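Local coordinates for protein superoxide dismutase (Porphyromonas gingivalis, PDB 1UES) that destroys superoxide radicals by dismutating them to oxygen and hydrogen peroxide at a single manganese or iron ion in each subunit of a homodimer, at residues His74-Thr79 / Trp123-Ser128; Gly102-Phe107 / Asp177-Val182; Glu109-Ala114 / Pro152-Asp157; Gly115-Gly120 / Ile136-Asn141. The protein carries 1 engineered substitution. One frame throughout, in Å; residues are numbered along the deposited sequence.

Interaction 1: His74-Thr79 / Trp123-Ser128. With MN (manganese (II) ion), chain E.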
# COMPACT_ATOMS: atom_id res chain seq x y z
N HIS A 74 -5.78 -12.59 5.24
CA HIS A 74 -4.53 -13.23 5.63
C HIS A 74 -4.74 -14.65 6.07
O HIS A 74 -3.89 -15.49 5.82
CB HIS A 74 -3.82 -12.44 6.72
CG HIS A 74 -3.24 -11.16 6.21
ND1 HIS A 74 -3.95 -9.99 6.15
CD2 HIS A 74 -2.03 -10.89 5.69
CE1 HIS A 74 -3.22 -9.04 5.61
NE2 HIS A 74 -2.04 -9.56 5.32
N ASN A 75 -5.85 -14.92 6.74
CA ASN A 75 -6.12 -16.28 7.18
C ASN A 75 -6.17 -17.24 6.01
O ASN A 75 -5.58 -18.31 6.07
CB ASN A 75 -7.39 -16.36 8.02
CG ASN A 75 -7.22 -15.73 9.40
OD1 ASN A 75 -6.10 -15.38 9.79
ND2 ASN A 75 -8.32 -15.61 10.15
N LEU A 76 -6.86 -16.85 4.94
CA LEU A 76 -6.94 -17.68 3.74
C LEU A 76 -5.59 -17.70 3.00
O LEU A 76 -5.16 -18.71 2.46
CB LEU A 76 -8.02 -17.12 2.83
CG LEU A 76 -9.43 -17.24 3.44
CD1 LEU A 76 -10.41 -16.40 2.67
CD2 LEU A 76 -9.88 -18.72 3.46
N TYR A 77 -4.93 -16.56 2.96
CA TYR A 77 -3.66 -16.47 2.26
C TYR A 77 -2.61 -17.40 2.87
O TYR A 77 -2.03 -18.25 2.19
CB TYR A 77 -3.22 -14.98 2.29
CG TYR A 77 -1.81 -14.70 1.82
CD1 TYR A 77 -1.53 -14.52 0.47
CD2 TYR A 77 -0.77 -14.49 2.75
CE1 TYR A 77 -0.26 -14.12 0.04
CE2 TYR A 77 0.50 -14.09 2.32
CZ TYR A 77 0.74 -13.90 0.97
OH TYR A 77 1.94 -13.37 0.54
N PHE A 78 -2.37 -17.30 4.17
CA PHE A 78 -1.33 -18.16 4.72
C PHE A 78 -1.71 -19.62 4.68
O PHE A 78 -0.86 -20.47 4.51
CB PHE A 78 -0.99 -17.77 6.15
CG PHE A 78 -0.26 -16.47 6.26
CD1 PHE A 78 -0.85 -15.39 6.92
CD2 PHE A 78 1.00 -16.31 5.67
CE1 PHE A 78 -0.21 -14.18 6.99
CE2 PHE A 78 1.65 -15.06 5.74
CZ PHE A 78 1.04 -14.02 6.40
N THR A 79 -2.98 -19.93 4.81
CA THR A 79 -3.32 -21.35 4.84
C THR A 79 -3.34 -22.05 3.49
O THR A 79 -3.47 -23.28 3.44
CB THR A 79 -4.65 -21.61 5.58
OG1 THR A 79 -5.71 -20.85 5.01
CG2 THR A 79 -4.47 -21.29 7.04
N TRP A 123 -5.48 -6.96 -3.00
CA TRP A 123 -5.44 -8.41 -3.21
C TRP A 123 -6.03 -8.80 -4.55
O TRP A 123 -6.99 -8.18 -4.99
CB TRP A 123 -6.31 -9.11 -2.18
CG TRP A 123 -6.01 -8.75 -0.78
CD1 TRP A 123 -6.36 -7.59 -0.13
CD2 TRP A 123 -5.27 -9.53 0.17
NE1 TRP A 123 -5.89 -7.60 1.16
CE2 TRP A 123 -5.21 -8.77 1.37
CE3 TRP A 123 -4.65 -10.78 0.14
CZ2 TRP A 123 -4.56 -9.23 2.52
CZ3 TRP A 123 -3.99 -11.24 1.29
CH2 TRP A 123 -3.96 -10.46 2.46
N VAL A 124 -5.45 -9.82 -5.20
CA VAL A 124 -6.07 -10.31 -6.43
C VAL A 124 -6.68 -11.64 -5.92
O VAL A 124 -6.05 -12.40 -5.18
CB VAL A 124 -5.05 -10.52 -7.58
CG1 VAL A 124 -3.88 -11.31 -7.12
CG2 VAL A 124 -5.75 -11.19 -8.76
N TRP A 125 -7.95 -11.85 -6.25
CA TRP A 125 -8.68 -13.02 -5.79
C TRP A 125 -9.25 -13.88 -6.92
O TRP A 125 -9.69 -13.35 -7.94
CB TRP A 125 -9.86 -12.54 -4.92
CG TRP A 125 -9.57 -12.45 -3.45
CD1 TRP A 125 -9.39 -11.31 -2.70
CD2 TRP A 125 -9.46 -13.54 -2.54
NE1 TRP A 125 -9.16 -11.65 -1.37
CE2 TRP A 125 -9.20 -13.01 -1.25
CE3 TRP A 125 -9.54 -14.93 -2.70
CZ2 TRP A 125 -9.02 -13.83 -0.12
CZ3 TRP A 125 -9.37 -15.75 -1.58
CH2 TRP A 125 -9.11 -15.19 -0.31
N LEU A 126 -9.21 -15.19 -6.73
CA LEU A 126 -9.85 -16.11 -7.66
C LEU A 126 -11.08 -16.44 -6.80
O LEU A 126 -10.95 -16.81 -5.64
CB LEU A 126 -9.04 -17.36 -7.90
CG LEU A 126 -9.83 -18.43 -8.67
CD1 LEU A 126 -10.18 -17.93 -10.08
CD2 LEU A 126 -9.04 -19.70 -8.72
N ALA A 127 -12.27 -16.22 -7.35
CA ALA A 127 -13.49 -16.48 -6.59
C ALA A 127 -14.50 -17.28 -7.43
O ALA A 127 -14.39 -17.35 -8.65
CB ALA A 127 -14.11 -15.15 -6.15
N SER A 128 -15.46 -17.93 -6.77
CA SER A 128 -16.49 -18.67 -7.51
C SER A 128 -17.87 -18.26 -7.01
O SER A 128 -18.01 -17.76 -5.87
CB SER A 128 -16.31 -20.19 -7.33
OG SER A 128 -16.41 -20.58 -5.98
MN MN E . -0.57 -8.72 3.91
O HOH W 1 -2.19 -7.41 3.10
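The indole of W123 drives its edge into the face of H74, a manganese ligand, in an aromatic cluster that joins the alpha-hairpin part of this iron/manganese superoxide dismutase to the central strand of its three-stranded antiparallel sheet. W123 CH2 sits over the centre of the imidazole, and W123 CZ2 comes to 3.4 Å from H74 CE1, with the two planes at 84°. On the same six-membered ring, W123 CZ3 approaches Y77 CB at 3.9 Å, and this edge is turned toward the face of the Y77 ring. A broad, rigid indole suits a place where one side chain must reach two residues of helix 62-79.

Torsions bring the imidazole to the metal: CG of H74 stands opposite its own carbonyl carbon (chi1 -72°), and NE2 then binds manganese at 2.2 Å, beside H27, D157 and H161. In the second shell Q70 holds both rings, its backbone O accepting from H74 ND1 and its OE1 bonding to W123 NE1, which fixes the rotation of each.

Further along the strand, W125 bonds through NE1 to N73 and meets L76, whose CD1 methyl lies 3.5 Å from W125 CH2.

Interaction 2: Gly102-Phe107 / Asp177-Val182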
# COMPACT_ATOMS: atom_id res chain seq x y z
N GLY A 102 -9.37 -21.44 -20.46
CA GLY A 102 -8.68 -22.09 -21.56
C GLY A 102 -7.67 -23.11 -21.08
O GLY A 102 -7.74 -24.28 -21.45
N SER A 103 -6.76 -22.66 -20.23
CA SER A 103 -5.71 -23.51 -19.70
C SER A 103 -5.22 -22.92 -18.39
O SER A 103 -5.51 -21.78 -18.07
CB SER A 103 -4.52 -23.56 -20.66
OG SER A 103 -3.91 -22.28 -20.82
N PHE A 104 -4.47 -23.72 -17.64
CA PHE A 104 -3.92 -23.22 -16.40
C PHE A 104 -2.92 -22.09 -16.70
O PHE A 104 -2.90 -21.07 -16.00
CB PHE A 104 -3.23 -24.36 -15.65
CG PHE A 104 -2.62 -23.95 -14.34
CD1 PHE A 104 -3.33 -23.13 -13.46
CD2 PHE A 104 -1.36 -24.38 -13.99
CE1 PHE A 104 -2.76 -22.76 -12.23
CE2 PHE A 104 -0.78 -24.02 -12.77
CZ PHE A 104 -1.49 -23.21 -11.90
N GLU A 105 -2.10 -22.27 -17.73
CA GLU A 105 -1.10 -21.26 -18.09
C GLU A 105 -1.72 -19.91 -18.40
O GLU A 105 -1.22 -18.88 -17.96
CB GLU A 105 -0.27 -21.72 -19.28
CG GLU A 105 0.75 -22.77 -18.92
CD GLU A 105 1.71 -22.31 -17.83
OE1 GLU A 105 2.34 -21.25 -18.00
OE2 GLU A 105 1.84 -23.03 -16.81
N LYS A 106 -2.79 -19.93 -19.19
CA LYS A 106 -3.48 -18.71 -19.54
C LYS A 106 -4.08 -18.08 -18.28
O LYS A 106 -4.08 -16.86 -18.13
CB LYS A 106 -4.60 -18.99 -20.55
CG LYS A 106 -5.14 -17.76 -21.23
CD LYS A 106 -4.04 -17.04 -22.01
CE LYS A 106 -4.56 -15.79 -22.71
NZ LYS A 106 -5.73 -15.17 -22.01
N PHE A 107 -4.59 -18.91 -17.38
CA PHE A 107 -5.17 -18.40 -16.15
C PHE A 107 -4.10 -17.67 -15.34
O PHE A 107 -4.33 -16.56 -14.85
CB PHE A 107 -5.74 -19.53 -15.30
CG PHE A 107 -5.98 -19.12 -13.87
CD1 PHE A 107 -6.94 -18.17 -13.56
CD2 PHE A 107 -5.22 -19.66 -12.83
CE1 PHE A 107 -7.15 -17.74 -12.25
CE2 PHE A 107 -5.42 -19.24 -11.52
CZ PHE A 107 -6.39 -18.28 -11.24
N ASP A 177 6.41 -16.29 -8.73
CA ASP A 177 6.92 -17.27 -7.80
C ASP A 177 5.86 -17.82 -6.86
O ASP A 177 6.02 -18.90 -6.33
CB ASP A 177 8.05 -16.68 -6.93
CG ASP A 177 9.38 -16.59 -7.66
OD1 ASP A 177 9.63 -17.41 -8.58
OD2 ASP A 177 10.18 -15.69 -7.30
N LEU A 178 4.77 -17.09 -6.64
CA LEU A 178 3.78 -17.59 -5.70
C LEU A 178 3.19 -18.90 -6.16
O LEU A 178 2.79 -19.72 -5.35
CB LEU A 178 2.66 -16.56 -5.51
CG LEU A 178 2.97 -15.40 -4.59
CD1 LEU A 178 1.75 -14.45 -4.62
CD2 LEU A 178 3.28 -15.88 -3.16
N TRP A 179 3.13 -19.09 -7.47
CA TRP A 179 2.55 -20.34 -7.96
C TRP A 179 3.25 -21.59 -7.46
O TRP A 179 2.62 -22.65 -7.28
CB TRP A 179 2.51 -20.32 -9.49
CG TRP A 179 1.77 -19.18 -10.03
CD1 TRP A 179 2.29 -18.05 -10.61
CD2 TRP A 179 0.34 -19.01 -10.05
NE1 TRP A 179 1.28 -17.20 -10.97
CE2 TRP A 179 0.08 -17.76 -10.64
CE3 TRP A 179 -0.74 -19.80 -9.61
CZ2 TRP A 179 -1.22 -17.26 -10.81
CZ3 TRP A 179 -2.05 -19.30 -9.79
CH2 TRP A 179 -2.27 -18.04 -10.38
N SER A 180 4.55 -21.47 -7.19
CA SER A 180 5.33 -22.58 -6.71
C SER A 180 4.98 -23.04 -5.29
O SER A 180 5.34 -24.14 -4.90
CB SER A 180 6.83 -22.26 -6.81
OG SER A 180 7.26 -21.34 -5.81
N ILE A 181 4.30 -22.20 -4.51
CA ILE A 181 3.93 -22.62 -3.15
C ILE A 181 2.43 -22.82 -2.93
O ILE A 181 1.99 -23.08 -1.81
CB ILE A 181 4.43 -21.64 -2.07
CG1 ILE A 181 4.03 -20.21 -2.40
CG2 ILE A 181 5.95 -21.78 -1.91
CD1 ILE A 181 4.36 -19.22 -1.30
N VAL A 182 1.65 -22.67 -3.99
CA VAL A 182 0.22 -22.87 -3.85
C VAL A 182 -0.08 -24.36 -3.67
O VAL A 182 0.39 -25.19 -4.45
CB VAL A 182 -0.53 -22.35 -5.11
CG1 VAL A 182 -2.00 -22.76 -5.08
CG2 VAL A 182 -0.41 -20.83 -5.17
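An aromatic cluster fastens the first turn of helix 104-116 to the chain that follows helix 171-178, and W179 is the residue of the latter that makes the contact. The edge of F104 is directed at the face of the W179 six-membered ring in an offset edge-to-face pair, with the planes at 89°. It is a loose approach: F104 CZ stays 4.2 Å from W179 CE3. Nearly one turn later F107 comes closer, its CE2 lying 3.6 Å from W179 CH2 and 3.8 Å from W179 CZ3, in an oblique meeting of rings whose planes are 77° apart. Both phenylalanines hold CG anti to the backbone N, which carries the two rings off the helix in similar directions, so that one indole serves both.

The cluster belongs to the C-terminal alpha/beta domain of the iron/manganese superoxide dismutases, where these helices pack against the small antiparallel sheet. S103 is the N-cap of helix 104-116, its OG accepting from K106 N at 3.1 Å, and it thereby secures the turn from which F104 and F107 project. G102 just before it has a positive phi, a conformation in which a side chain would run against the preceding carbonyl oxygen. Around the indole, K108 makes a cation-pi contact and F156 an edge-to-face one. The backbone turns around W179 itself: D177 O accepts from both S180 N and S180 OG, the hydroxyl at 2.8 Å and in the carbonyl plane.

Interaction 3: Glu109-Ala114 / Pro152-Asp157. Engineered in segment 152-157: T155 (natural residue Gly). With MN (manganese (II) ion), chain E.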
# COMPACT_ATOMS: atom_id res chain seq x y z
N GLU A 109 -1.45 -16.28 -16.37
CA GLU A 109 -1.13 -15.03 -17.04
C GLU A 109 -2.13 -13.93 -16.66
O GLU A 109 -1.74 -12.82 -16.31
CB GLU A 109 -1.08 -15.25 -18.56
CG GLU A 109 -2.14 -14.47 -19.35
CD GLU A 109 -1.74 -14.17 -20.80
OE1 GLU A 109 -2.61 -13.68 -21.56
OE2 GLU A 109 -0.57 -14.41 -21.19
N GLU A 110 -3.43 -14.23 -16.71
CA GLU A 110 -4.44 -13.23 -16.39
C GLU A 110 -4.43 -12.85 -14.92
O GLU A 110 -4.61 -11.67 -14.59
CB GLU A 110 -5.84 -13.73 -16.76
CG GLU A 110 -5.96 -14.07 -18.23
CD GLU A 110 -7.32 -14.60 -18.60
OE1 GLU A 110 -8.33 -14.13 -18.02
OE2 GLU A 110 -7.38 -15.49 -19.48
N PHE A 111 -4.22 -13.83 -14.06
CA PHE A 111 -4.18 -13.58 -12.62
C PHE A 111 -2.99 -12.68 -12.29
O PHE A 111 -3.13 -11.65 -11.59
CB PHE A 111 -4.11 -14.93 -11.89
CG PHE A 111 -4.67 -14.90 -10.48
CD1 PHE A 111 -3.83 -14.94 -9.38
CD2 PHE A 111 -6.05 -14.83 -10.27
CE1 PHE A 111 -4.35 -14.93 -8.07
CE2 PHE A 111 -6.59 -14.81 -8.96
CZ PHE A 111 -5.74 -14.86 -7.86
N ASN A 112 -1.82 -13.04 -12.80
CA ASN A 112 -0.62 -12.24 -12.58
C ASN A 112 -0.85 -10.81 -13.08
O ASN A 112 -0.46 -9.83 -12.42
CB ASN A 112 0.57 -12.85 -13.33
CG ASN A 112 1.06 -14.16 -12.73
OD1 ASN A 112 0.69 -14.55 -11.63
ND2 ASN A 112 1.90 -14.86 -13.49
N THR A 113 -1.49 -10.67 -14.24
CA THR A 113 -1.71 -9.34 -14.80
C THR A 113 -2.63 -8.52 -13.91
O THR A 113 -2.39 -7.34 -13.71
CB THR A 113 -2.30 -9.40 -16.21
OG1 THR A 113 -1.34 -9.98 -17.11
CG2 THR A 113 -2.60 -8.00 -16.68
N ALA A 114 -3.66 -9.14 -13.37
CA ALA A 114 -4.59 -8.46 -12.48
C ALA A 114 -3.85 -7.99 -11.22
O ALA A 114 -4.11 -6.91 -10.69
CB ALA A 114 -5.73 -9.41 -12.10
N PRO A 152 -14.29 -17.16 -1.81
CA PRO A 152 -12.86 -16.88 -2.00
C PRO A 152 -12.01 -18.14 -2.12
O PRO A 152 -11.91 -18.90 -1.15
CB PRO A 152 -12.49 -16.05 -0.77
CG PRO A 152 -13.41 -16.60 0.31
CD PRO A 152 -14.71 -16.98 -0.41
N LEU A 153 -11.35 -18.36 -3.26
CA LEU A 153 -10.57 -19.57 -3.47
C LEU A 153 -9.07 -19.45 -3.33
O LEU A 153 -8.43 -20.24 -2.65
CB LEU A 153 -10.86 -20.17 -4.84
CG LEU A 153 -12.33 -20.27 -5.23
CD1 LEU A 153 -12.42 -20.89 -6.62
CD2 LEU A 153 -13.07 -21.14 -4.22
N LEU A 154 -8.50 -18.45 -4.00
CA LEU A 154 -7.07 -18.26 -3.98
C LEU A 154 -6.76 -16.76 -4.03
O LEU A 154 -7.36 -16.04 -4.80
CB LEU A 154 -6.44 -18.95 -5.21
CG LEU A 154 -5.02 -18.54 -5.55
CD1 LEU A 154 -4.07 -19.18 -4.53
CD2 LEU A 154 -4.66 -18.96 -7.01
N THR A 155 -5.86 -16.30 -3.17
CA THR A 155 -5.52 -14.88 -3.23
C THR A 155 -4.04 -14.61 -3.20
O THR A 155 -3.28 -15.32 -2.55
CB THR A 155 -6.19 -14.05 -2.08
OG1 THR A 155 -5.99 -12.65 -2.35
CG2 THR A 155 -5.59 -14.39 -0.69
N PHE A 156 -3.62 -13.56 -3.93
CA PHE A 156 -2.23 -13.12 -3.89
C PHE A 156 -2.31 -11.72 -3.21
O PHE A 156 -3.08 -10.87 -3.62
CB PHE A 156 -1.63 -12.96 -5.28
CG PHE A 156 -1.29 -14.27 -5.98
CD1 PHE A 156 -1.48 -15.49 -5.34
CD2 PHE A 156 -0.79 -14.25 -7.28
CE1 PHE A 156 -1.16 -16.71 -5.98
CE2 PHE A 156 -0.47 -15.45 -7.94
CZ PHE A 156 -0.66 -16.67 -7.30
N ASP A 157 -1.54 -11.53 -2.15
CA ASP A 157 -1.49 -10.25 -1.43
C ASP A 157 -0.55 -9.33 -2.20
O ASP A 157 0.63 -9.70 -2.40
CB ASP A 157 -0.94 -10.55 -0.05
CG ASP A 157 -1.01 -9.37 0.89
OD1 ASP A 157 -1.49 -8.30 0.49
OD2 ASP A 157 -0.55 -9.60 2.04
MN MN E . -0.57 -8.72 3.91
O HOH W 1 -2.19 -7.41 3.10
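F111 turns CG away from its own backbone N (chi1 -154°) and sends its ring from helix 104-116 toward the sheet, while F156, with CG opposite the carbonyl carbon (chi1 -75°), turns a face to receive it. The result is a T-shaped pair, planes at 85° and centroids 5.0 Å apart. F111 CE1 stands 3.6 Å above the plane of the F156 ring, over its centre, and F111 CD1 is 3.7 Å from F156 CE2. Flat, apolar rings suit this buried layer, where a helix passes over an edge strand and the axes of the two segments come within 10.2 Å. Beyond the pair, F111 CZ is 3.7 Å from L154 O.

N112 adds a polar neighbour: its OD1 lies in the plane of the F156 ring, 4.0 Å from F156 CE2, and a hydrogen bond from W179 NE1 fixes this amide oxygen beside the ring edge. Next to L154 the strand carries a classic beta bulge, where L153 and L154 share L126 of the central strand as their opposite number. T155, an engineered residue, points away from the helix, its OG1 bonded to V124 O.

D157 binds manganese through OD2 at 2.1 Å. The contact is mainly aromatic and apolar, with no hydrogen bond between its segments; it holds F156, the neighbour in sequence of that ligand, against the helix, consistent with a well-defined backbone leading into the site.

Interaction 4: Gly115-Gly120 / Ile136-Asn141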
# COMPACT_ATOMS: atom_id res chain seq x y z
N GLY A 115 -2.93 -8.83 -10.74
CA GLY A 115 -2.18 -8.48 -9.54
C GLY A 115 -1.20 -7.36 -9.78
O GLY A 115 -1.05 -6.45 -8.95
N THR A 116 -0.54 -7.41 -10.93
CA THR A 116 0.43 -6.40 -11.29
C THR A 116 -0.20 -5.04 -11.57
O THR A 116 0.38 -4.00 -11.21
CB THR A 116 1.26 -6.85 -12.53
OG1 THR A 116 2.01 -8.03 -12.21
CG2 THR A 116 2.23 -5.76 -12.95
N THR A 117 -1.39 -5.02 -12.19
CA THR A 117 -2.05 -3.77 -12.52
C THR A 117 -2.91 -3.17 -11.41
O THR A 117 -3.50 -2.11 -11.59
CB THR A 117 -2.90 -3.87 -13.81
OG1 THR A 117 -3.96 -4.81 -13.62
CG2 THR A 117 -2.03 -4.28 -15.02
N LEU A 118 -2.99 -3.83 -10.26
CA LEU A 118 -3.77 -3.29 -9.15
C LEU A 118 -2.96 -2.13 -8.56
O LEU A 118 -1.84 -2.33 -8.05
CB LEU A 118 -4.03 -4.37 -8.10
CG LEU A 118 -5.09 -4.10 -7.02
CD1 LEU A 118 -5.57 -5.42 -6.44
CD2 LEU A 118 -4.51 -3.24 -5.93
N PHE A 119 -3.49 -0.92 -8.63
CA PHE A 119 -2.74 0.24 -8.14
C PHE A 119 -2.85 0.40 -6.64
O PHE A 119 -3.96 0.42 -6.09
CB PHE A 119 -3.22 1.51 -8.83
CG PHE A 119 -2.35 2.68 -8.58
CD1 PHE A 119 -1.06 2.73 -9.11
CD2 PHE A 119 -2.79 3.74 -7.79
CE1 PHE A 119 -0.24 3.83 -8.86
CE2 PHE A 119 -1.97 4.84 -7.53
CZ PHE A 119 -0.70 4.88 -8.07
N GLY A 120 -1.69 0.51 -5.98
CA GLY A 120 -1.69 0.66 -4.54
C GLY A 120 -1.78 -0.68 -3.83
O GLY A 120 -1.38 -1.71 -4.38
N ILE A 136 -11.90 -13.40 -11.62
CA ILE A 136 -10.69 -12.85 -11.02
C ILE A 136 -11.17 -11.49 -10.50
O ILE A 136 -11.71 -10.68 -11.26
CB ILE A 136 -9.57 -12.67 -12.04
CG1 ILE A 136 -9.17 -14.06 -12.57
CG2 ILE A 136 -8.42 -11.89 -11.42
CD1 ILE A 136 -7.99 -14.08 -13.47
N GLU A 137 -11.03 -11.28 -9.20
CA GLU A 137 -11.48 -10.04 -8.57
C GLU A 137 -10.30 -9.22 -8.07
O GLU A 137 -9.41 -9.75 -7.42
CB GLU A 137 -12.39 -10.36 -7.38
CG GLU A 137 -13.54 -11.29 -7.70
CD GLU A 137 -14.67 -10.59 -8.44
OE1 GLU A 137 -14.75 -9.33 -8.38
OE2 GLU A 137 -15.48 -11.29 -9.07
N LYS A 138 -10.28 -7.94 -8.38
CA LYS A 138 -9.22 -7.06 -7.89
C LYS A 138 -9.82 -6.36 -6.67
O LYS A 138 -10.83 -5.65 -6.78
CB LYS A 138 -8.81 -6.05 -8.96
CG LYS A 138 -7.95 -6.64 -10.08
CD LYS A 138 -7.77 -5.64 -11.21
CE LYS A 138 -6.64 -4.68 -10.90
NZ LYS A 138 -7.13 -3.28 -10.73
N GLU A 139 -9.21 -6.57 -5.50
CA GLU A 139 -9.73 -6.00 -4.27
C GLU A 139 -8.79 -5.00 -3.63
O GLU A 139 -7.79 -5.37 -2.97
CB GLU A 139 -10.03 -7.14 -3.27
CG GLU A 139 -11.10 -8.10 -3.74
CD GLU A 139 -12.49 -7.52 -3.59
OE1 GLU A 139 -12.60 -6.32 -3.23
OE2 GLU A 139 -13.47 -8.24 -3.83
N PRO A 140 -9.07 -3.70 -3.81
CA PRO A 140 -8.18 -2.72 -3.20
C PRO A 140 -8.22 -2.79 -1.66
O PRO A 140 -9.25 -3.11 -1.05
CB PRO A 140 -8.70 -1.37 -3.69
CG PRO A 140 -9.61 -1.71 -4.88
CD PRO A 140 -10.16 -3.08 -4.57
N ASN A 141 -7.08 -2.49 -1.07
CA ASN A 141 -6.95 -2.46 0.37
C ASN A 141 -7.42 -3.71 1.11
O ASN A 141 -6.75 -4.72 1.02
CB ASN A 141 -7.61 -1.18 0.89
CG ASN A 141 -6.77 0.02 0.56
OD1 ASN A 141 -5.75 -0.12 -0.10
ND2 ASN A 141 -7.16 1.20 1.04
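Here the chain turns out of helix 104-116 at T117 and becomes extended at L118 and F119 as it passes the edge strand 134-140 of the antiparallel sheet, with the CA atoms of L118 and K138 6.7 Å apart and no hydrogen bond between the segments. This is packing at the margin of the C-terminal domain, close to the subunit interface.

K138 does most of the touching with its aliphatic part. Its chain bends at chi3 (83°) and chi4, folding back over the backbone of L118, so that K138 CE reaches L118 CA at 3.6 Å and L118 CB at 3.8 Å. A lysine suits this exposed position because its methylenes can cover a buried leucine while its charged end can still meet solvent. The T117 side chain crosses that of K138 at about a right angle, its OG1 3.8 Å from K138 CE.

That hydroxyl is hydrogen-bonded to T113 O, one helical turn back, and E139, which points away from the contact, forms a salt bridge with K148. R171 gathers the carbonyl oxygens of G115, L118 and G120, and F119 meets W159 of the second subunit edge-to-face. Inward, L118 CD1 lies against the strand backbone, 3.9 Å from E139 N.

Overall arrangement
From the N terminus, helix 62-79 enters first, and interaction 1 closes a long loop by bringing its last turns to the central strand 122-128. Interaction 2 opens at 102-107, within that loop, and closes only at 177-182, so the two cross; interactions 3 and 4 likewise start before 123-128 and end after it, crossing interaction 1. Of these three, interaction 4 closes first, at 136-141, inside interaction 3, which closes at 152-157 and itself lies within interaction 2. Interactions 2, 3 and 4 start along helix 104-116, from its N-cap to its exit, tying it to both outer strands and the segment after helix 171-178. Interactions 1 and 3 share the manganese, joining the alpha-hairpin and C-terminal parts.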